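Local coordinates for protein Poly(A) RNA polymerase GLD2 (Rattus norvegicus, PDB 6LBK) that probably adds AMP units from ATP to the 3' ends of selected cytoplasmic mRNAs and microRNAs, building poly(A) tails or monoadenylating them, at residues 195-199 with 275-281; 210-216 with 353-357; 246-250 with 307-311; 285-291 with 361-367. The protein carries 1 engineered substitution. All coordinates share one frame; numbering follows the deposited sequence.

Contact 1: 195-199 with 275-281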
loop_
_atom_site.group_PDB
_atom_site.type_symbol
_atom_site.label_atom_id
_atom_site.label_comp_id
_atom_site.label_asym_id
_atom_site.label_seq_id
_atom_site.Cartn_x
_atom_site.Cartn_y
_atom_site.Cartn_z
ATOM N N TYR A 195 11.428 4.049 -4.546
ATOM C CA TYR A 195 12.691 4.039 -5.266
ATOM C C TYR A 195 13.692 5.043 -4.691
ATOM O O TYR A 195 14.758 5.257 -5.282
ATOM C CB TYR A 195 12.429 4.278 -6.759
ATOM C CG TYR A 195 11.646 3.142 -7.392
ATOM C CD1 TYR A 195 12.294 2.014 -7.898
ATOM C CD2 TYR A 195 10.253 3.176 -7.437
ATOM C CE1 TYR A 195 11.568 0.960 -8.458
ATOM C CE2 TYR A 195 9.522 2.136 -7.996
ATOM C CZ TYR A 195 10.176 1.033 -8.507
ATOM O OH TYR A 195 9.431 0.004 -9.058
ATOM N N LEU A 196 13.387 5.637 -3.526
ATOM C CA LEU A 196 14.308 6.589 -2.905
ATOM C C LEU A 196 15.498 5.862 -2.276
ATOM O O LEU A 196 16.580 6.445 -2.127
ATOM C CB LEU A 196 13.562 7.439 -1.865
ATOM C CG LEU A 196 14.051 8.870 -1.572
ATOM C CD1 LEU A 196 13.752 9.780 -2.764
ATOM C CD2 LEU A 196 13.449 9.449 -0.286
ATOM N N GLU A 197 15.314 4.593 -1.904
ATOM C CA GLU A 197 16.389 3.777 -1.363
ATOM C C GLU A 197 16.114 2.299 -1.607
ATOM O O GLU A 197 14.969 1.850 -1.505
ATOM C CB GLU A 197 16.551 4.044 0.114
ATOM C CG GLU A 197 17.548 3.186 0.731
ATOM C CD GLU A 197 17.769 3.645 2.095
ATOM O OE1 GLU A 197 17.355 4.797 2.344
ATOM O OE2 GLU A 197 18.308 2.877 2.914
ATOM N N ASN A 198 17.186 1.542 -1.877
ATOM C CA ASN A 198 17.078 0.174 -2.382
ATOM C C ASN A 198 16.525 -0.822 -1.371
ATOM O O ASN A 198 16.150 -1.924 -1.784
ATOM C CB ASN A 198 18.433 -0.324 -2.890
ATOM C CG ASN A 198 19.590 0.026 -1.956
ATOM O OD1 ASN A 198 19.439 0.027 -0.734
ATOM N ND2 ASN A 198 20.763 0.276 -2.533
ATOM N N ARG A 199 16.473 -0.480 -0.078
ATOM C CA ARG A 199 15.953 -1.384 0.941
ATOM C C ARG A 199 14.465 -1.230 1.174
ATOM O O ARG A 199 13.852 -2.128 1.765
ATOM C CB ARG A 199 16.693 -1.183 2.275
ATOM C CG ARG A 199 18.118 -1.690 2.279
ATOM C CD ARG A 199 18.869 -1.271 3.522
ATOM N NE ARG A 199 19.224 0.141 3.435
ATOM C CZ ARG A 199 19.885 0.826 4.366
ATOM N NH1 ARG A 199 20.285 0.234 5.487
ATOM N NH2 ARG A 199 20.146 2.112 4.174
ATOM N N TYR A 275 17.932 9.240 -1.899
ATOM C CA TYR A 275 18.292 9.552 -0.523
ATOM C C TYR A 275 19.478 8.690 -0.106
ATOM O O TYR A 275 19.425 7.460 -0.199
ATOM C CB TYR A 275 17.112 9.324 0.423
ATOM C CG TYR A 275 17.294 9.947 1.794
ATOM C CD1 TYR A 275 17.275 11.329 1.954
ATOM C CD2 TYR A 275 17.470 9.156 2.930
ATOM C CE1 TYR A 275 17.437 11.915 3.201
ATOM C CE2 TYR A 275 17.634 9.733 4.191
ATOM C CZ TYR A 275 17.618 11.117 4.319
ATOM O OH TYR A 275 17.781 11.711 5.558
ATOM N N LEU A 276 20.547 9.340 0.330
ATOM C CA LEU A 276 21.689 8.665 0.927
ATOM C C LEU A 276 21.611 8.879 2.433
ATOM O O LEU A 276 21.633 10.020 2.901
ATOM C CB LEU A 276 22.994 9.208 0.349
ATOM C CG LEU A 276 23.092 9.096 -1.178
ATOM C CD1 LEU A 276 24.374 9.745 -1.721
ATOM C CD2 LEU A 276 22.985 7.635 -1.612
ATOM N N SER A 277 21.504 7.792 3.182
ATOM C CA SER A 277 21.349 7.838 4.627
ATOM C C SER A 277 22.580 7.248 5.302
ATOM O O SER A 277 23.342 6.495 4.691
ATOM C CB SER A 277 20.097 7.085 5.068
ATOM O OG SER A 277 20.238 5.693 4.869
ATOM N N LYS A 278 22.810 7.649 6.560
ATOM C CA LYS A 278 23.969 7.140 7.282
ATOM C C LYS A 278 23.768 5.724 7.820
ATOM O O LYS A 278 24.759 5.051 8.126
ATOM C CB LYS A 278 24.328 8.079 8.442
ATOM C CG LYS A 278 24.612 9.530 8.070
ATOM C CD LYS A 278 25.012 10.350 9.301
ATOM C CE LYS A 278 25.162 11.834 8.961
ATOM N NZ LYS A 278 25.600 12.648 10.133
ATOM N N ASN A 279 22.525 5.257 7.939
ATOM C CA ASN A 279 22.243 3.960 8.561
ATOM C C ASN A 279 22.762 2.807 7.704
ATOM O O ASN A 279 22.356 2.668 6.543
ATOM C CB ASN A 279 20.747 3.785 8.785
ATOM C CG ASN A 279 20.417 2.431 9.366
ATOM O OD1 ASN A 279 20.319 1.456 8.633
ATOM N ND2 ASN A 279 20.228 2.363 10.679
ATOM N N GLU A 280 23.593 1.937 8.295
ATOM C CA GLU A 280 24.090 0.752 7.603
ATOM C C GLU A 280 23.360 -0.541 7.987
ATOM O O GLU A 280 23.848 -1.623 7.646
ATOM C CB GLU A 280 25.587 0.569 7.863
ATOM C CG GLU A 280 26.494 1.732 7.477
ATOM C CD GLU A 280 27.971 1.388 7.623
ATOM O OE1 GLU A 280 28.314 0.542 8.482
ATOM O OE2 GLU A 280 28.794 1.961 6.878
ATOM N N SER A 281 22.193 -0.471 8.634
ATOM C CA SER A 281 21.477 -1.699 8.978
ATOM C C SER A 281 21.120 -2.486 7.720
ATOM O O SER A 281 20.535 -1.936 6.781
ATOM C CB SER A 281 20.186 -1.377 9.747
ATOM O OG SER A 281 20.379 -0.490 10.836
#

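Contact 2: 210-216 with 353-357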
loop_
_atom_site.group_PDB
_atom_site.type_symbol
_atom_site.label_atom_id
_atom_site.label_comp_id
_atom_site.label_asym_id
_atom_site.label_seq_id
_atom_site.Cartn_x
_atom_site.Cartn_y
_atom_site.Cartn_z
ATOM N N TRP A 210 4.450 -11.239 5.080
ATOM C CA TRP A 210 4.392 -11.656 6.471
ATOM C C TRP A 210 3.020 -11.378 7.068
ATOM O O TRP A 210 2.376 -12.280 7.624
ATOM C CB TRP A 210 5.492 -10.938 7.262
ATOM C CG TRP A 210 5.316 -11.101 8.679
ATOM C CD1 TRP A 210 5.662 -12.191 9.436
ATOM C CD2 TRP A 210 4.714 -10.169 9.566
ATOM N NE1 TRP A 210 5.325 -11.981 10.750
ATOM C CE2 TRP A 210 4.740 -10.747 10.860
ATOM C CE3 TRP A 210 4.164 -8.884 9.400
ATOM C CZ2 TRP A 210 4.234 -10.094 11.974
ATOM C CZ3 TRP A 210 3.659 -8.233 10.511
ATOM C CH2 TRP A 210 3.703 -8.841 11.789
ATOM N N ALA A 211 2.558 -10.125 6.965
ATOM C CA ALA A 211 1.251 -9.774 7.500
ATOM C C ALA A 211 0.136 -10.588 6.846
ATOM O O ALA A 211 -0.798 -11.035 7.527
ATOM C CB ALA A 211 0.986 -8.286 7.316
ATOM N N SER A 212 0.212 -10.802 5.531
ATOM C CA SER A 212 -0.811 -11.605 4.865
ATOM C C SER A 212 -0.774 -13.050 5.343
ATOM O O SER A 212 -1.817 -13.711 5.445
ATOM C CB SER A 212 -0.657 -11.531 3.345
ATOM O OG SER A 212 -1.321 -12.630 2.738
ATOM N N HIS A 213 0.421 -13.588 5.570
ATOM C CA HIS A 213 0.493 -14.978 5.984
ATOM C C HIS A 213 -0.175 -15.163 7.330
ATOM O O HIS A 213 -0.856 -16.171 7.546
ATOM C CB HIS A 213 1.937 -15.459 6.040
ATOM C CG HIS A 213 2.089 -16.786 6.713
ATOM N ND1 HIS A 213 1.649 -17.964 6.146
ATOM C CD2 HIS A 213 2.582 -17.117 7.931
ATOM C CE1 HIS A 213 1.886 -18.965 6.974
ATOM N NE2 HIS A 213 2.452 -18.479 8.065
ATOM N N HIS A 214 -0.067 -14.167 8.213
ATOM C CA HIS A 214 -0.603 -14.283 9.561
ATOM C C HIS A 214 -2.022 -13.760 9.675
ATOM O O HIS A 214 -2.481 -13.501 10.795
ATOM C CB HIS A 214 0.301 -13.574 10.573
ATOM C CG HIS A 214 1.653 -14.195 10.697
ATOM N ND1 HIS A 214 1.867 -15.370 11.386
ATOM C CD2 HIS A 214 2.861 -13.814 10.219
ATOM C CE1 HIS A 214 3.146 -15.692 11.319
ATOM N NE2 HIS A 214 3.773 -14.757 10.625
ATOM N N GLU A 215 -2.715 -13.575 8.545
ATOM C CA GLU A 215 -4.143 -13.239 8.535
ATOM C C GLU A 215 -4.408 -11.935 9.269
ATOM O O GLU A 215 -5.445 -11.784 9.911
ATOM C CB GLU A 215 -4.987 -14.376 9.140
ATOM C CG GLU A 215 -6.065 -14.957 8.224
ATOM C CD GLU A 215 -6.798 -13.913 7.380
ATOM O OE1 GLU A 215 -7.274 -12.893 7.933
ATOM O OE2 GLU A 215 -6.852 -14.086 6.141
ATOM N N ILE A 216 -3.477 -10.978 9.182
ATOM C CA ILE A 216 -3.665 -9.640 9.731
ATOM C C ILE A 216 -3.576 -8.567 8.665
ATOM O O ILE A 216 -3.520 -7.382 8.989
ATOM C CB ILE A 216 -2.652 -9.344 10.854
ATOM C CG1 ILE A 216 -1.239 -9.173 10.274
ATOM C CG2 ILE A 216 -2.665 -10.459 11.880
ATOM C CD1 ILE A 216 -0.134 -9.077 11.342
ATOM N N GLN A 353 0.835 -10.922 17.304
ATOM C CA GLN A 353 1.620 -11.414 16.180
ATOM C C GLN A 353 2.926 -10.640 16.034
ATOM O O GLN A 353 3.958 -11.224 15.673
ATOM C CB GLN A 353 0.814 -11.361 14.888
ATOM C CG GLN A 353 1.480 -12.097 13.722
ATOM C CD GLN A 353 1.640 -13.583 14.000
ATOM O OE1 GLN A 353 2.757 -14.085 14.179
ATOM N NE2 GLN A 353 0.517 -14.298 14.028
ATOM N N PHE A 354 2.908 -9.326 16.284
ATOM C CA PHE A 354 4.173 -8.590 16.241
ATOM C C PHE A 354 5.136 -9.124 17.292
ATOM O O PHE A 354 6.293 -9.443 16.990
ATOM C CB PHE A 354 3.951 -7.085 16.429
ATOM C CG PHE A 354 3.663 -6.338 15.142
ATOM C CD1 PHE A 354 4.697 -5.880 14.358
ATOM C CD2 PHE A 354 2.364 -6.082 14.742
ATOM C CE1 PHE A 354 4.456 -5.206 13.171
ATOM C CE2 PHE A 354 2.110 -5.380 13.558
ATOM C CZ PHE A 354 3.157 -4.939 12.768
ATOM N N LEU A 355 4.650 -9.275 18.522
ATOM C CA LEU A 355 5.506 -9.757 19.599
ATOM C C LEU A 355 6.096 -11.122 19.262
ATOM O O LEU A 355 7.322 -11.311 19.287
ATOM C CB LEU A 355 4.704 -9.827 20.891
ATOM C CG LEU A 355 5.637 -10.101 22.052
ATOM C CD1 LEU A 355 6.653 -8.966 22.183
ATOM C CD2 LEU A 355 4.818 -10.262 23.281
ATOM N N LYS A 356 5.226 -12.076 18.918
ATOM C CA LYS A 356 5.638 -13.442 18.619
ATOM C C LYS A 356 6.626 -13.504 17.456
ATOM O O LYS A 356 7.632 -14.228 17.526
ATOM C CB LYS A 356 4.399 -14.284 18.310
ATOM C CG LYS A 356 4.715 -15.586 17.595
ATOM C CD LYS A 356 3.482 -16.449 17.373
ATOM C CE LYS A 356 3.693 -17.413 16.199
ATOM N NZ LYS A 356 3.618 -16.742 14.865
ATOM N N SER A 357 6.338 -12.798 16.351
ATOM C CA SER A 357 7.241 -12.865 15.211
ATOM C C SER A 357 8.586 -12.240 15.545
ATOM O O SER A 357 9.631 -12.781 15.152
ATOM C CB SER A 357 6.612 -12.213 13.969
ATOM O OG SER A 357 5.482 -12.955 13.546
#

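Contact 3: 246-250 with 307-311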
loop_
_atom_site.group_PDB
_atom_site.type_symbol
_atom_site.label_atom_id
_atom_site.label_comp_id
_atom_site.label_asym_id
_atom_site.label_seq_id
_atom_site.Cartn_x
_atom_site.Cartn_y
_atom_site.Cartn_z
ATOM N N PRO A 246 13.612 10.410 4.536
ATOM C CA PRO A 246 13.230 11.720 5.058
ATOM C C PRO A 246 11.737 11.882 4.943
ATOM O O PRO A 246 11.022 10.880 4.822
ATOM C CB PRO A 246 13.973 12.683 4.137
ATOM C CG PRO A 246 13.925 11.981 2.819
ATOM C CD PRO A 246 14.016 10.494 3.122
ATOM N N SER A 247 11.249 13.117 4.997
ATOM C CA SER A 247 9.873 13.413 4.613
ATOM C C SER A 247 9.871 14.016 3.216
ATOM O O SER A 247 10.462 15.079 3.004
ATOM C CB SER A 247 9.198 14.362 5.595
ATOM O OG SER A 247 7.920 14.735 5.096
ATOM N N LEU A 248 9.242 13.325 2.256
ATOM C CA LEU A 248 9.198 13.858 0.894
ATOM C C LEU A 248 8.339 15.120 0.813
ATOM O O LEU A 248 8.677 16.055 0.081
ATOM C CB LEU A 248 8.678 12.798 -0.083
ATOM C CG LEU A 248 9.569 11.615 -0.472
ATOM C CD1 LEU A 248 8.769 10.600 -1.267
ATOM C CD2 LEU A 248 10.793 12.071 -1.251
ATOM N N GLN A 249 7.230 15.169 1.559
ATOM C CA GLN A 249 6.295 16.290 1.453
ATOM C C GLN A 249 6.822 17.552 2.130
ATOM O O GLN A 249 6.433 18.666 1.758
ATOM C CB GLN A 249 4.947 15.890 2.042
ATOM C CG GLN A 249 4.186 14.926 1.180
ATOM C CD GLN A 249 2.974 14.376 1.880
ATOM O OE1 GLN A 249 3.077 13.496 2.730
ATOM N NE2 GLN A 249 1.811 14.904 1.534
ATOM N N LYS A 250 7.654 17.400 3.157
ATOM C CA LYS A 250 8.301 18.556 3.764
ATOM C C LYS A 250 9.439 19.097 2.899
ATOM O O LYS A 250 9.591 20.319 2.777
ATOM C CB LYS A 250 8.795 18.201 5.164
ATOM C CG LYS A 250 7.680 18.006 6.175
ATOM C CD LYS A 250 8.253 17.635 7.527
ATOM C CE LYS A 250 7.239 17.820 8.640
ATOM N NZ LYS A 250 7.821 17.410 9.954
ATOM N N VAL A 307 3.528 9.909 8.246
ATOM C CA VAL A 307 4.556 9.923 7.209
ATOM C C VAL A 307 4.714 11.331 6.632
ATOM O O VAL A 307 5.809 11.710 6.195
ATOM C CB VAL A 307 4.243 8.883 6.114
ATOM C CG1 VAL A 307 5.106 9.121 4.875
ATOM C CG2 VAL A 307 4.454 7.434 6.632
ATOM N N ARG A 308 3.633 12.123 6.595
ATOM C CA ARG A 308 3.769 13.491 6.103
ATOM C C ARG A 308 4.740 14.280 6.970
ATOM O O ARG A 308 5.518 15.097 6.462
ATOM C CB ARG A 308 2.408 14.196 6.054
ATOM C CG ARG A 308 2.473 15.658 5.573
ATOM C CD ARG A 308 1.115 16.369 5.600
ATOM N NE ARG A 308 1.114 17.444 6.591
ATOM C CZ ARG A 308 1.637 18.658 6.397
ATOM N NH1 ARG A 308 1.594 19.570 7.360
ATOM N NH2 ARG A 308 2.208 18.964 5.236
ATOM N N GLU A 309 4.727 14.042 8.277
ATOM C CA GLU A 309 5.628 14.768 9.160
ATOM C C GLU A 309 6.931 14.025 9.409
ATOM O O GLU A 309 7.866 14.628 9.941
ATOM C CB GLU A 309 4.933 15.025 10.494
ATOM C CG GLU A 309 3.831 16.035 10.399
ATOM C CD GLU A 309 3.023 16.101 11.663
ATOM O OE1 GLU A 309 3.556 16.549 12.699
ATOM O OE2 GLU A 309 1.857 15.654 11.628
ATOM N N ALA A 310 7.027 12.769 8.953
ATOM C CA ALA A 310 8.136 11.861 9.263
ATOM C C ALA A 310 8.308 11.727 10.781
ATOM O O ALA A 310 9.424 11.643 11.309
ATOM C CB ALA A 310 9.435 12.309 8.592
ATOM N N LYS A 311 7.172 11.704 11.486
ATOM C CA LYS A 311 7.189 11.751 12.941
ATOM C C LYS A 311 6.045 10.910 13.489
ATOM O O LYS A 311 5.060 10.599 12.792
ATOM C CB LYS A 311 7.066 13.192 13.458
ATOM C CG LYS A 311 8.299 14.053 13.210
ATOM C CD LYS A 311 8.127 15.486 13.714
ATOM C CE LYS A 311 9.443 16.240 13.610
ATOM N NZ LYS A 311 9.333 17.650 14.030
#

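Contact 4: 285-291 with 361-367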
loop_
_atom_site.group_PDB
_atom_site.type_symbol
_atom_site.label_atom_id
_atom_site.label_comp_id
_atom_site.label_asym_id
_atom_site.label_seq_id
_atom_site.Cartn_x
_atom_site.Cartn_y
_atom_site.Cartn_z
ATOM N N ASP A 285 18.589 -7.051 9.795
ATOM C CA ASP A 285 18.593 -6.133 10.934
ATOM C C ASP A 285 17.354 -5.247 10.932
ATOM O O ASP A 285 16.706 -5.065 11.971
ATOM C CB ASP A 285 19.865 -5.267 10.927
ATOM C CG ASP A 285 21.142 -6.043 11.351
ATOM O OD1 ASP A 285 21.034 -7.084 12.046
ATOM O OD2 ASP A 285 22.262 -5.594 10.987
ATOM N N LEU A 286 16.975 -4.730 9.760
ATOM C CA LEU A 286 15.825 -3.827 9.682
ATOM C C LEU A 286 14.502 -4.558 9.853
ATOM O O LEU A 286 13.586 -4.028 10.479
ATOM C CB LEU A 286 15.850 -3.066 8.365
ATOM C CG LEU A 286 16.963 -2.031 8.316
ATOM C CD1 LEU A 286 17.232 -1.666 6.857
ATOM C CD2 LEU A 286 16.565 -0.814 9.148
ATOM N N LEU A 287 14.365 -5.765 9.312
ATOM C CA LEU A 287 13.121 -6.504 9.529
ATOM C C LEU A 287 12.955 -6.868 11.006
ATOM O O LEU A 287 11.847 -6.765 11.561
ATOM C CB LEU A 287 13.064 -7.746 8.637
ATOM C CG LEU A 287 11.894 -8.730 8.870
ATOM C CD1 LEU A 287 10.533 -8.138 8.612
ATOM C CD2 LEU A 287 12.089 -10.108 8.156
ATOM N N LEU A 288 14.041 -7.308 11.664
ATOM C CA LEU A 288 13.976 -7.528 13.108
ATOM C C LEU A 288 13.578 -6.246 13.832
ATOM O O LEU A 288 12.663 -6.257 14.666
ATOM C CB LEU A 288 15.315 -8.061 13.629
ATOM C CG LEU A 288 15.347 -9.505 14.116
ATOM C CD1 LEU A 288 16.667 -9.807 14.800
ATOM C CD2 LEU A 288 14.210 -9.759 15.048
ATOM N N GLY A 289 14.227 -5.120 13.497
ATOM C CA GLY A 289 13.911 -3.869 14.170
ATOM C C GLY A 289 12.478 -3.421 13.936
ATOM O O GLY A 289 11.833 -2.866 14.822
ATOM N N PHE A 290 11.956 -3.649 12.737
ATOM C CA PHE A 290 10.582 -3.242 12.469
ATOM C C PHE A 290 9.606 -4.067 13.292
ATOM O O PHE A 290 8.612 -3.534 13.787
ATOM C CB PHE A 290 10.267 -3.332 10.974
ATOM C CG PHE A 290 8.807 -3.310 10.672
ATOM C CD1 PHE A 290 8.135 -2.120 10.505
ATOM C CD2 PHE A 290 8.099 -4.499 10.567
ATOM C CE1 PHE A 290 6.794 -2.121 10.220
ATOM C CE2 PHE A 290 6.769 -4.510 10.297
ATOM C CZ PHE A 290 6.108 -3.314 10.110
ATOM N N LEU A 291 9.839 -5.376 13.405
ATOM C CA LEU A 291 8.971 -6.177 14.267
ATOM C C LEU A 291 9.091 -5.750 15.730
ATOM O O LEU A 291 8.076 -5.625 16.433
ATOM C CB LEU A 291 9.275 -7.658 14.083
ATOM C CG LEU A 291 8.925 -8.268 12.714
ATOM C CD1 LEU A 291 9.514 -9.673 12.634
ATOM C CD2 LEU A 291 7.388 -8.320 12.460
ATOM N N LEU A 361 11.945 -14.628 15.288
ATOM C CA LEU A 361 13.004 -14.133 14.413
ATOM C C LEU A 361 14.265 -13.797 15.206
ATOM O O LEU A 361 15.379 -14.086 14.756
ATOM C CB LEU A 361 12.504 -12.920 13.613
ATOM C CG LEU A 361 13.287 -12.724 12.316
ATOM C CD1 LEU A 361 13.221 -13.991 11.442
ATOM C CD2 LEU A 361 12.799 -11.523 11.551
ATOM N N LYS A 362 14.113 -13.201 16.394
ATOM C CA LYS A 362 15.274 -12.895 17.209
ATOM C C LYS A 362 16.065 -14.153 17.469
ATOM O O LYS A 362 17.290 -14.177 17.293
ATOM C CB LYS A 362 14.838 -12.269 18.532
ATOM C CG LYS A 362 15.943 -11.502 19.255
ATOM C CD LYS A 362 15.611 -11.301 20.738
ATOM C CE LYS A 362 16.619 -10.406 21.442
ATOM N NZ LYS A 362 16.429 -10.402 22.935
ATOM N N ASN A 363 15.362 -15.236 17.823
ATOM C CA ASN A 363 16.047 -16.464 18.225
ATOM C C ASN A 363 16.655 -17.191 17.027
ATOM O O ASN A 363 17.847 -17.521 17.030
ATOM C CB ASN A 363 15.064 -17.351 18.985
ATOM C CG ASN A 363 14.586 -16.698 20.272
ATOM O OD1 ASN A 363 15.358 -16.011 20.953
ATOM N ND2 ASN A 363 13.298 -16.858 20.584
ATOM N N LYS A 364 15.851 -17.453 15.995
ATOM C CA LYS A 364 16.307 -18.089 14.757
ATOM C C LYS A 364 16.190 -17.095 13.598
ATOM O O LYS A 364 15.106 -16.915 13.035
ATOM C CB LYS A 364 15.535 -19.383 14.499
ATOM C CG LYS A 364 16.217 -20.560 15.135
ATOM C CD LYS A 364 15.403 -21.846 15.229
ATOM C CE LYS A 364 16.113 -22.788 16.229
ATOM N NZ LYS A 364 15.239 -23.808 16.841
ATOM N N ARG A 365 17.316 -16.467 13.226
ATOM C CA ARG A 365 17.367 -15.467 12.153
ATOM C C ARG A 365 17.246 -16.088 10.762
ATOM O O ARG A 365 18.150 -15.960 9.928
ATOM C CB ARG A 365 18.628 -14.609 12.277
ATOM C CG ARG A 365 18.446 -13.636 13.409
ATOM C CD ARG A 365 19.437 -12.513 13.483
ATOM N NE ARG A 365 19.277 -11.872 14.788
ATOM C CZ ARG A 365 19.950 -10.805 15.203
ATOM N NH1 ARG A 365 20.850 -10.236 14.406
ATOM N NH2 ARG A 365 19.721 -10.308 16.414
ATOM N N ASP A 366 16.183 -16.868 10.574
ATOM C CA ASP A 366 15.764 -17.440 9.300
ATOM C C ASP A 366 14.376 -16.894 8.992
ATOM O O ASP A 366 13.526 -16.823 9.890
ATOM C CB ASP A 366 15.768 -18.985 9.397
ATOM C CG ASP A 366 15.536 -19.678 8.057
ATOM O OD1 ASP A 366 14.744 -19.166 7.233
ATOM O OD2 ASP A 366 16.146 -20.745 7.833
ATOM N N LEU A 367 14.158 -16.468 7.736
ATOM C CA LEU A 367 12.845 -15.955 7.334
ATOM C C LEU A 367 11.764 -17.015 7.478
ATOM O O LEU A 367 10.586 -16.671 7.562
ATOM C CB LEU A 367 12.878 -15.417 5.902
ATOM C CG LEU A 367 11.662 -14.584 5.467
ATOM C CD1 LEU A 367 11.567 -13.306 6.243
ATOM C CD2 LEU A 367 11.761 -14.267 4.021
#

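Contact 1: 195-199 with 275-281
The guanidinium group of Arg199 is received mostly by backbone: it enters the curve of 275-281 edge on and meets the carbonyl oxygens of Asn279 and Ser281. Arg199 NH1 lies 2.5 Å from Ser281 O, a short bond whose exact length deserves caution, with the oxygen only 4° out of the guanidinium plane. Arg199 NH2 gives a longer, better aligned bond to Asn279 O at 3.3 Å. NH1 also makes weak bonds to Asn279 O and Asn279 OD1. The side chain bends at its third torsion (chi3 -75°), which turns the flat group into the loop. On its own side, NH2 forms a salt bridge with Glu197 OE2, though that modelled separation is doubtfully short. A methionine here, with no N-H to offer, would probably leave the buried Glu197 carboxylate without its cationic mate and the two loop carbonyls without these donors.

At the other end, Tyr275 N donates to Leu196 O at 3.1 Å, nearly straight (169°) and on a lone pair. Leu196 CG packs 3.7 Å from Tyr275 CB, and Pro246 touches both side chains. The contact thus joins the loop between helices 182-194 and 200-213 to the approach of helix 283-297. Within that approach, Asn279 OD1 accepts from Ser281 N at 2.7 Å, the bond that defines an Asx turn.

Contact 2: 210-216 with 353-357
Trp210 and Phe354 form the compact half of this contact as an edge-to-face pair. The edge of the indole at CH2 stands over the middle of the Phe354 ring, with the six-membered ring centroids 5.1 Å apart and the planes at 63°. Leu291 of helix 283-297 touches both aromatic side chains. The indole nitrogen is used as well: Trp210 NE1 donates to Ser357 OG at 3.0 Å, the oxygen lying in the ring plane. Ser357 OG in turn donates to Gln353 O at 3.1 Å, one turn back on its helix. That carbonyl also receives Ser357 N, from the opposite face of its plane.

The other half faces solvent more and is held by stacking. The Gln353 amide lies over one face of His214, their planes 26° apart; Gln353 CD is 3.2 Å from His214 ND1, without a hydrogen bond. A bend at chi2 (62°) folds the glutamine across the ring. The exposed Lys356 reaches back along its own helix, where its NZ donates to Gln353 OE1 at 2.9 Å and so fixes the amide's rotation. A Schellman motif ends helix 200-213, with His214 the first residue outside it and Glu215, at positive phi, in the C-prime position.

The polar end of His214 is held by Val370, whose carbonyl oxygen pairs with NE2, so NE2 must supply the hydrogen. With Lys356 NZ 4.1 Å from His214 ND1, a second proton on the ring would probably be disfavoured, which is consistent with a neutral histidine.

Contact 3: 246-250 with 307-311
Ser247 OG works in both directions, donating to Arg308 O at 2.8 Å and accepting a weak bond from Lys250 N at 3.3 Å. The second is a capping bond, fairly straight at 158°, with Ser247 at the N-cap of helix 248-251. In the bond to Arg308, the serine oxygen stands well above the carbonyl plane (48°), away from the lone-pair direction. Ser247 CB rests 3.6 Å from Ala310 CB. Without the hydroxyl, as with an alanine here, Arg308 O would probably lose its serine donor and the first turn of the helix its side-chain cap.

Lys250 stretches out fully alongside the loop, and its NZ donates to Glu309 O at 2.8 Å. Lys311 NZ stands 4.4 Å from Lys250 NZ; the like charges probably repel, and Glu309 OE1, 5.1 Å from Lys250 NZ, may partly offset this. Gln249 OE1 lies against Arg308 CA, while Gln249 NE2 bonds weakly to Pro331 O. Val307 O and Pro246 O both accept from Gln238 NE2 on helix 226-239, and Glu309 N is met by Ser306 OG.

The loop received here joins strands 303-306 and 311-314. Ala310, at positive phi, and Lys311 both face Ser306 in it, the arrangement of a G1 beta bulge.

Contact 4: 285-291 with 361-367
Leu361 projects into a hollow lined by Leu287, Leu288 and Leu291 of helix 283-297. Its CD2 branch does most of the filling: Leu361 CD2 comes within 3.7 Å of Leu287 CD2 and 3.9 Å of Leu291 CD1, and it also touches Leu288 CG. With CG opposite the backbone nitrogen (chi1 -156°), the branch is carried across toward the facing helix, where it crosses Leu287 and Leu291 at about a right angle.

Leu288 is the answering bump, and its two methyls part around the end of helix 344-363. Its CD2 settles against the backbone, 3.7 Å from Lys362 N, and beside Leu361 CB. Its CD1 lies over one face of the Arg365 guanidinium, 3.3 Å from Arg365 NE. The chi1 of Leu288 (-111°) departs from a staggered value, a point to read cautiously at this resolution.

Past the helix end the chain turns sharply at Arg365, an inverse gamma turn closed by Asp366 N to Lys364 O at 2.7 Å. The chain then returns to set Leu367 CD1 3.8 Å from Leu287 CD2. Helix 51-63 covers this part, with Leu52 touching Leu361 and Leu367, and Ile56 touching Leu287.

No hydrogen bond crosses between the segments. In the single charged pair, Asp285 OD1 and Arg365 NH1 are a long 3.9 Å apart and the oxygen lies well out of the guanidinium plane, so no N-H points at it; the two flat groups are nearly perpendicular (88°). Cohesion here therefore probably rests on leucine packing, with only diffuse electrostatic attraction at the exposed rim.

Overall arrangement
From the N terminus, segments 195-199, 210-216 and 246-250 come first, opening contacts 1, 2 and 3. Contact 1 closes at 275-281, and contact 4 opens at 285-291 only afterwards, so those two are in series. Contact 3 closes at 307-311, nested within the loop of contact 2, which ends at 353-357; contact 4 closes last, at 361-367. Contact 1 crosses contacts 2 and 3, and contact 4 crosses contacts 2 and 3. Contacts 2 and 4 share helix 344-363, their centres about 13 Å apart, while Pro246 joins contact 3 to contact 1. Together they tie helices 200-213, 283-297 and 344-363 to the loops and hairpin beside them, away from the probable metal-binding residues Asp109 and Asp111.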